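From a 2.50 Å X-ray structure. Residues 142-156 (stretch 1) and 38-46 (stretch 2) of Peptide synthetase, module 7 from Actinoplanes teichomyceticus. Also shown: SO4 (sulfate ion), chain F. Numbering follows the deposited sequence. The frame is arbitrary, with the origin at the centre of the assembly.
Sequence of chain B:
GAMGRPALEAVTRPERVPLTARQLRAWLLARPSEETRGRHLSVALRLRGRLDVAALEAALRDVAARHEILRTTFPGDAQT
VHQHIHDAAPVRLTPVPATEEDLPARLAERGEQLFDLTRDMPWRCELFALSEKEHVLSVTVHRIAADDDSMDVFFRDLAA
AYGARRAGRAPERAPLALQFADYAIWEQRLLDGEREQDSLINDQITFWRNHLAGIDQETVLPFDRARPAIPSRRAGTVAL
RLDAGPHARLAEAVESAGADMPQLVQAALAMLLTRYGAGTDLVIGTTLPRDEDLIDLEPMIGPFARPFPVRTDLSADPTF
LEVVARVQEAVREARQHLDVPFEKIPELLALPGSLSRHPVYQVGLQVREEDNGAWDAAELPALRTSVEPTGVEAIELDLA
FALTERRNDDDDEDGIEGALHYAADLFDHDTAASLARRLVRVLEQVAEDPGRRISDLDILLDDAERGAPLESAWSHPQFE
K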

ATOM      1  N   HIS B 142     -23.198   5.384  -1.876  1.00 29.96           N
ATOM      2  CA  HIS B 142     -23.722   6.139  -0.745  1.00 32.61           C
ATOM      3  C   HIS B 142     -22.823   5.997   0.495  1.00 32.08           C
ATOM      4  O   HIS B 142     -22.300   4.912   0.784  1.00 27.92           O
ATOM      5  CB  HIS B 142     -25.145   5.699  -0.408  1.00 27.66           C
ATOM      6  CG  HIS B 142     -25.858   6.661   0.477  1.00 33.64           C
ATOM      7  ND1 HIS B 142     -25.625   6.734   1.834  1.00 29.68           N
ATOM      8  CD2 HIS B 142     -26.765   7.628   0.193  1.00 33.70           C
ATOM      9  CE1 HIS B 142     -26.376   7.691   2.349  1.00 30.63           C
ATOM     10  NE2 HIS B 142     -27.073   8.249   1.374  1.00 28.50           N
ATOM     11  N   ARG B 143     -22.667   7.095   1.234  1.00 31.94           N
ATOM     12  CA  ARG B 143     -21.794   7.124   2.410  1.00 32.73           C
ATOM     13  C   ARG B 143     -22.199   6.194   3.552  1.00 33.73           C
ATOM     14  O   ARG B 143     -21.398   5.974   4.481  1.00 34.35           O
ATOM     15  CB  ARG B 143     -21.684   8.544   2.953  1.00 29.63           C
ATOM     16  CG  ARG B 143     -20.784   9.390   2.100  1.00 37.58           C
ATOM     17  CD  ARG B 143     -20.240  10.551   2.873  1.00 46.82           C
ATOM     18  NE  ARG B 143     -18.796  10.432   3.062  1.00 51.98           N
ATOM     19  CZ  ARG B 143     -17.908  10.901   2.193  1.00 58.15           C
ATOM     20  NH1 ARG B 143     -18.327  11.505   1.078  1.00 59.26           N
ATOM     21  NH2 ARG B 143     -16.608  10.768   2.434  1.00 58.78           N
ATOM     22  N   ILE B 144     -23.408   5.633   3.490  1.00 28.15           N
ATOM     23  CA  ILE B 144     -23.795   4.604   4.450  1.00 29.14           C
ATOM     24  C   ILE B 144     -22.983   3.315   4.215  1.00 33.70           C
ATOM     25  O   ILE B 144     -22.921   2.430   5.083  1.00 32.14           O
ATOM     26  CB  ILE B 144     -25.317   4.293   4.384  1.00 30.30           C
ATOM     27  CG1 ILE B 144     -25.802   3.656   5.699  1.00 29.52           C
ATOM     28  CG2 ILE B 144     -25.666   3.422   3.158  1.00 25.20           C
ATOM     29  CD1 ILE B 144     -27.309   3.376   5.728  1.00 25.62           C
ATOM     30  N   ALA B 145     -22.340   3.226   3.052  1.00 31.45           N
ATOM     31  CA  ALA B 145     -21.697   1.988   2.641  1.00 31.15           C
ATOM     32  C   ALA B 145     -20.196   2.117   2.442  1.00 32.10           C
ATOM     33  O   ALA B 145     -19.492   1.108   2.385  1.00 35.28           O
ATOM     34  CB  ALA B 145     -22.337   1.471   1.365  1.00 26.97           C
ATOM     35  N   ALA B 146     -19.697   3.342   2.322  1.00 34.17           N
ATOM     36  CA  ALA B 146     -18.285   3.530   1.989  1.00 30.37           C
ATOM     37  C   ALA B 146     -17.697   4.825   2.524  1.00 29.69           C
ATOM     38  O   ALA B 146     -18.320   5.883   2.449  1.00 30.14           O
ATOM     39  CB  ALA B 146     -18.102   3.469   0.474  1.00 28.55           C
ATOM     40  N   ASP B 147     -16.491   4.718   3.074  1.00 32.34           N
ATOM     41  CA  ASP B 147     -15.615   5.870   3.268  1.00 33.90           C
ATOM     42  C   ASP B 147     -14.722   6.019   2.030  1.00 34.97           C
ATOM     43  O   ASP B 147     -14.827   5.235   1.078  1.00 32.97           O
ATOM     44  CB  ASP B 147     -14.769   5.725   4.548  1.00 35.79           C
ATOM     45  CG  ASP B 147     -13.858   4.480   4.543  1.00 35.78           C
ATOM     46  OD1 ASP B 147     -13.704   3.808   3.499  1.00 36.18           O
ATOM     47  OD2 ASP B 147     -13.273   4.178   5.604  1.00 36.69           O
ATOM     48  N   ASP B 148     -13.827   7.000   2.046  1.00 38.77           N
ATOM     49  CA  ASP B 148     -12.995   7.279   0.870  1.00 39.34           C
ATOM     50  C   ASP B 148     -11.946   6.201   0.582  1.00 37.59           C
ATOM     51  O   ASP B 148     -11.740   5.850  -0.574  1.00 37.22           O
ATOM     52  CB  ASP B 148     -12.318   8.645   1.014  1.00 44.13           C
ATOM     53  CG  ASP B 148     -13.308   9.795   0.904  1.00 57.38           C
ATOM     54  OD1 ASP B 148     -13.485  10.319  -0.221  1.00 61.34           O
ATOM     55  OD2 ASP B 148     -13.919  10.166   1.938  1.00 61.44           O
ATOM     56  N   ASP B 149     -11.286   5.680   1.614  1.00 38.78           N
ATOM     57  CA  ASP B 149     -10.406   4.515   1.439  1.00 36.30           C
ATOM     58  C   ASP B 149     -11.121   3.374   0.704  1.00 38.13           C
ATOM     59  O   ASP B 149     -10.519   2.685  -0.141  1.00 36.15           O
ATOM     60  CB  ASP B 149      -9.895   3.997   2.789  1.00 37.48           C
ATOM     61  CG  ASP B 149      -8.889   4.939   3.449  1.00 42.33           C
ATOM     62  OD1 ASP B 149      -8.352   5.837   2.764  1.00 40.97           O
ATOM     63  OD2 ASP B 149      -8.631   4.770   4.662  1.00 43.64           O
ATOM     64  N   SER B 150     -12.406   3.185   1.019  1.00 34.95           N
ATOM     65  CA  SER B 150     -13.181   2.068   0.473  1.00 35.04           C
ATOM     66  C   SER B 150     -13.281   2.095  -1.050  1.00 32.69           C
ATOM     67  O   SER B 150     -13.420   1.052  -1.687  1.00 27.84           O
ATOM     68  CB  SER B 150     -14.590   2.045   1.069  1.00 32.71           C
ATOM     69  OG  SER B 150     -14.545   1.669   2.427  1.00 33.44           O
ATOM     70  N   MET B 151     -13.207   3.282  -1.633  1.00 34.99           N
ATOM     71  CA  MET B 151     -13.300   3.381  -3.077  1.00 33.95           C
ATOM     72  C   MET B 151     -12.063   2.821  -3.754  1.00 34.36           C
ATOM     73  O   MET B 151     -12.184   2.255  -4.836  1.00 35.81           O
ATOM     74  CB  MET B 151     -13.541   4.820  -3.522  1.00 34.33           C
ATOM     75  CG  MET B 151     -14.705   4.929  -4.523  1.00 50.40           C
ATOM     76  SD  MET B 151     -16.305   4.707  -3.702  1.00 44.60           S
ATOM     77  CE  MET B 151     -15.863   5.582  -2.222  1.00 39.68           C
ATOM     78  N   ASP B 152     -10.889   2.940  -3.132  1.00 32.03           N
ATOM     79  CA  ASP B 152      -9.692   2.279  -3.692  1.00 31.11           C
ATOM     80  C   ASP B 152      -9.843   0.772  -3.638  1.00 36.19           C
ATOM     81  O   ASP B 152      -9.493   0.081  -4.598  1.00 34.82           O
ATOM     82  CB  ASP B 152      -8.412   2.680  -2.957  1.00 32.03           C
ATOM     83  CG  ASP B 152      -8.114   4.147  -3.084  1.00 38.03           C
ATOM     84  OD1 ASP B 152      -8.060   4.635  -4.233  1.00 53.42           O
ATOM     85  OD2 ASP B 152      -7.959   4.822  -2.045  1.00 43.26           O
ATOM     86  N   VAL B 153     -10.371   0.264  -2.519  1.00 34.74           N
ATOM     87  CA  VAL B 153     -10.583  -1.167  -2.378  1.00 31.35           C
ATOM     88  C   VAL B 153     -11.506  -1.638  -3.494  1.00 30.38           C
ATOM     89  O   VAL B 153     -11.245  -2.662  -4.141  1.00 30.29           O
ATOM     90  CB  VAL B 153     -11.165  -1.535  -0.981  1.00 35.83           C
ATOM     91  CG1 VAL B 153     -11.535  -3.033  -0.905  1.00 28.95           C
ATOM     92  CG2 VAL B 153     -10.169  -1.180   0.106  1.00 33.79           C
ATOM     93  N   PHE B 154     -12.565  -0.868  -3.738  1.00 28.72           N
ATOM     94  CA  PHE B 154     -13.539  -1.216  -4.766  1.00 29.41           C
ATOM     95  C   PHE B 154     -12.845  -1.450  -6.119  1.00 34.48           C
ATOM     96  O   PHE B 154     -13.041  -2.486  -6.760  1.00 33.82           O
ATOM     97  CB  PHE B 154     -14.609  -0.128  -4.895  1.00 27.94           C
ATOM     98  CG  PHE B 154     -15.717  -0.477  -5.864  1.00 36.09           C
ATOM     99  CD1 PHE B 154     -15.595  -0.186  -7.224  1.00 36.07           C
ATOM    100  CD2 PHE B 154     -16.874  -1.107  -5.424  1.00 34.31           C
ATOM    101  CE1 PHE B 154     -16.602  -0.526  -8.118  1.00 37.09           C
ATOM    102  CE2 PHE B 154     -17.891  -1.439  -6.312  1.00 34.02           C
ATOM    103  CZ  PHE B 154     -17.754  -1.151  -7.660  1.00 37.65           C
ATOM    104  N   PHE B 155     -12.001  -0.512  -6.536  1.00 30.31           N
ATOM    105  CA  PHE B 155     -11.354  -0.652  -7.830  1.00 35.64           C
ATOM    106  C   PHE B 155     -10.212  -1.666  -7.817  1.00 34.79           C
ATOM    107  O   PHE B 155      -9.910  -2.244  -8.854  1.00 34.39           O
ATOM    108  CB  PHE B 155     -10.893   0.722  -8.345  1.00 31.53           C
ATOM    109  CG  PHE B 155     -12.046   1.603  -8.725  1.00 33.60           C
ATOM    110  CD1 PHE B 155     -12.773   1.347  -9.874  1.00 35.41           C
ATOM    111  CD2 PHE B 155     -12.462   2.638  -7.896  1.00 36.94           C
ATOM    112  CE1 PHE B 155     -13.870   2.129 -10.201  1.00 38.61           C
ATOM    113  CE2 PHE B 155     -13.564   3.425  -8.221  1.00 29.04           C
ATOM    114  CZ  PHE B 155     -14.265   3.167  -9.361  1.00 31.56           C
ATOM    115  N   ARG B 156      -9.602  -1.928  -6.661  1.00 35.49           N
ATOM    116  CA  ARG B 156      -8.627  -3.016  -6.618  1.00 33.88           C
ATOM    117  C   ARG B 156      -9.373  -4.319  -6.818  1.00 33.24           C
ATOM    118  O   ARG B 156      -8.882  -5.223  -7.487  1.00 38.81           O
ATOM    119  CB  ARG B 156      -7.822  -3.031  -5.308  1.00 38.53           C
ATOM    120  CG  ARG B 156      -6.485  -2.237  -5.396  1.00 46.94           C
ATOM    121  CD  ARG B 156      -5.974  -1.783  -4.026  1.00 45.20           C
ATOM    122  NE  ARG B 156      -6.324  -2.760  -2.993  1.00 54.02           N
ATOM    123  CZ  ARG B 156      -6.429  -2.477  -1.696  1.00 48.28           C
ATOM    124  NH1 ARG B 156      -6.214  -1.237  -1.267  1.00 43.55           N
ATOM    125  NH2 ARG B 156      -6.751  -3.431  -0.834  1.00 37.81           N
TER
HETATM  126  S   SO4 F 501     -29.005  11.334   1.559  1.00 54.33           S
HETATM  127  O1  SO4 F 501     -29.290   9.995   2.078  1.00 55.01           O
HETATM  128  O2  SO4 F 501     -29.641  11.484   0.253  1.00 44.37           O
HETATM  129  O3  SO4 F 501     -29.563  12.343   2.472  1.00 58.66           O
HETATM  130  O4  SO4 F 501     -27.551  11.507   1.455  1.00 46.58           O
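Stretch 2 (38-46) GRHLSVALR

Stretch 2 is loop at Gly38 and Arg39, then runs as an extended strand from His40 to Arg46; Gly38, with its positive phi of 93°, follows a cis peptide bond. The strand passes the helix of stretch 1, which runs through Arg156 and beyond, at an axial distance of 9.5 Å, the two N-to-C directions 38° apart. Before the helix, His142 and His40 form an antiparallel, non-hydrogen-bonded bridge pair (CA to CA 4.6 Å), and just beyond it Arg143 N donates to Arg39 O at 3.1 Å.

Strand alternation sorts the side chains: Leu41, Val43 and Leu45 point toward stretch 1, Ser42 and Ala44 away. Leu41, the most covered residue, sets CD1 3.3 Å from Met151 CE, the flexible thioether chain placing its terminal methyl tightly against the branched leucine. The guanidinium of Arg143 lies with one face over Leu41, while its NH2 forms a salt bridge with Asp148 OD2 (2.8 Å). One helical turn on from Met151, whose CG is 3.7 Å from Val43 CG2, Phe155 brings CE2 to 3.5 Å from Val43 CG1 and CD1 to 3.7 Å from Leu45 CD1, its broad ring spanning both aliphatic side chains.

At the other end, sulfate bridges the stretches: Arg39 NE donates to O4 at 3.0 Å and His142 NE2 to O1 at 2.9 Å, donors well suited to an anion.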

ATOM      1  N   GLY B  38     -27.533  14.117  -1.173  1.00 45.93           N
ATOM      2  CA  GLY B  38     -26.784  13.447  -2.200  1.00 38.01           C
ATOM      3  C   GLY B  38     -25.430  13.218  -1.538  1.00 38.96           C
ATOM      4  O   GLY B  38     -24.410  13.677  -2.059  1.00 41.32           O
ATOM      5  N   ARG B  39     -25.408  12.555  -0.373  1.00 35.51           N
ATOM      6  CA  ARG B  39     -24.131  12.323   0.328  1.00 36.24           C
ATOM      7  C   ARG B  39     -23.429  11.093  -0.220  1.00 38.48           C
ATOM      8  O   ARG B  39     -23.537   9.982   0.330  1.00 35.53           O
ATOM      9  CB  ARG B  39     -24.329  12.179   1.825  1.00 37.41           C
ATOM     10  CG  ARG B  39     -24.431  13.499   2.545  1.00 39.16           C
ATOM     11  CD  ARG B  39     -24.969  13.286   3.933  1.00 46.06           C
ATOM     12  NE  ARG B  39     -26.020  12.265   3.926  1.00 53.54           N
ATOM     13  CZ  ARG B  39     -26.630  11.798   5.018  1.00 57.19           C
ATOM     14  NH1 ARG B  39     -26.303  12.271   6.222  1.00 58.32           N
ATOM     15  NH2 ARG B  39     -27.569  10.859   4.911  1.00 49.99           N
ATOM     16  N   HIS B  40     -22.707  11.312  -1.318  1.00 34.97           N
ATOM     17  CA  HIS B  40     -22.177  10.232  -2.125  1.00 34.61           C
ATOM     18  C   HIS B  40     -20.675  10.353  -2.321  1.00 37.02           C
ATOM     19  O   HIS B  40     -20.080  11.418  -2.180  1.00 40.04           O
ATOM     20  CB  HIS B  40     -22.859  10.210  -3.495  1.00 33.35           C
ATOM     21  CG  HIS B  40     -24.357  10.201  -3.438  1.00 37.91           C
ATOM     22  ND1 HIS B  40     -25.142  10.647  -4.477  1.00 37.30           N
ATOM     23  CD2 HIS B  40     -25.215   9.772  -2.478  1.00 38.01           C
ATOM     24  CE1 HIS B  40     -26.418  10.510  -4.155  1.00 33.80           C
ATOM     25  NE2 HIS B  40     -26.489   9.985  -2.949  1.00 32.48           N
ATOM     26  N   LEU B  41     -20.065   9.232  -2.643  1.00 37.54           N
ATOM     27  CA  LEU B  41     -18.737   9.242  -3.202  1.00 39.21           C
ATOM     28  C   LEU B  41     -18.891   8.796  -4.644  1.00 38.99           C
ATOM     29  O   LEU B  41     -19.501   7.761  -4.903  1.00 36.70           O
ATOM     30  CB  LEU B  41     -17.805   8.326  -2.417  1.00 35.56           C
ATOM     31  CG  LEU B  41     -17.549   8.848  -1.003  1.00 46.29           C
ATOM     32  CD1 LEU B  41     -17.083   7.765  -0.032  1.00 41.97           C
ATOM     33  CD2 LEU B  41     -16.555   9.988  -1.060  1.00 44.26           C
ATOM     34  N   SER B  42     -18.378   9.602  -5.571  1.00 34.84           N
ATOM     35  CA  SER B  42     -18.398   9.257  -6.981  1.00 36.90           C
ATOM     36  C   SER B  42     -16.996   9.224  -7.593  1.00 39.67           C
ATOM     37  O   SER B  42     -16.194  10.136  -7.426  1.00 40.00           O
ATOM     38  CB  SER B  42     -19.269  10.237  -7.760  1.00 41.43           C
ATOM     39  OG  SER B  42     -20.642   9.915  -7.635  1.00 42.74           O
ATOM     40  N   VAL B  43     -16.711   8.151  -8.306  1.00 39.07           N
ATOM     41  CA  VAL B  43     -15.483   8.059  -9.051  1.00 34.99           C
ATOM     42  C   VAL B  43     -15.849   7.677 -10.475  1.00 36.84           C
ATOM     43  O   VAL B  43     -16.765   6.887 -10.686  1.00 41.94           O
ATOM     44  CB  VAL B  43     -14.525   7.036  -8.425  1.00 36.85           C
ATOM     45  CG1 VAL B  43     -13.327   6.755  -9.355  1.00 37.78           C
ATOM     46  CG2 VAL B  43     -14.050   7.547  -7.073  1.00 34.05           C
ATOM     47  N   ALA B  44     -15.172   8.277 -11.447  1.00 33.77           N
ATOM     48  CA  ALA B  44     -15.306   7.876 -12.837  1.00 36.03           C
ATOM     49  C   ALA B  44     -13.935   7.524 -13.453  1.00 35.03           C
ATOM     50  O   ALA B  44     -12.975   8.260 -13.297  1.00 37.81           O
ATOM     51  CB  ALA B  44     -15.990   8.982 -13.631  1.00 37.84           C
ATOM     52  N   LEU B  45     -13.848   6.394 -14.146  1.00 35.68           N
ATOM     53  CA  LEU B  45     -12.628   6.021 -14.859  1.00 36.39           C
ATOM     54  C   LEU B  45     -12.800   6.089 -16.356  1.00 39.59           C
ATOM     55  O   LEU B  45     -13.776   5.556 -16.891  1.00 39.39           O
ATOM     56  CB  LEU B  45     -12.192   4.608 -14.508  1.00 34.25           C
ATOM     57  CG  LEU B  45     -11.953   4.353 -13.040  1.00 41.50           C
ATOM     58  CD1 LEU B  45     -11.387   2.964 -12.900  1.00 44.94           C
ATOM     59  CD2 LEU B  45     -11.016   5.406 -12.465  1.00 41.26           C
ATOM     60  N   ARG B  46     -11.846   6.724 -17.034  1.00 39.72           N
ATOM     61  CA  ARG B  46     -11.785   6.662 -18.491  1.00 36.81           C
ATOM     62  C   ARG B  46     -11.069   5.382 -18.881  1.00 37.22           C
ATOM     63  O   ARG B  46     -10.054   5.020 -18.282  1.00 38.26           O
ATOM     64  CB  ARG B  46     -11.075   7.881 -19.077  1.00 38.67           C
ATOM     65  CG  ARG B  46     -11.071   7.899 -20.603  1.00 45.36           C
ATOM     66  CD  ARG B  46     -10.601   9.226 -21.156  1.00 43.67           C
ATOM     67  NE  ARG B  46     -11.573  10.285 -20.928  1.00 44.74           N
ATOM     68  CZ  ARG B  46     -12.481  10.667 -21.821  1.00 49.61           C
ATOM     69  NH1 ARG B  46     -12.533  10.076 -23.008  1.00 48.98           N
ATOM     70  NH2 ARG B  46     -13.331  11.647 -21.529  1.00 46.12           N
TER
HETATM   71  O   HOH W   1     -20.426  13.503   0.431  1.00 39.42           O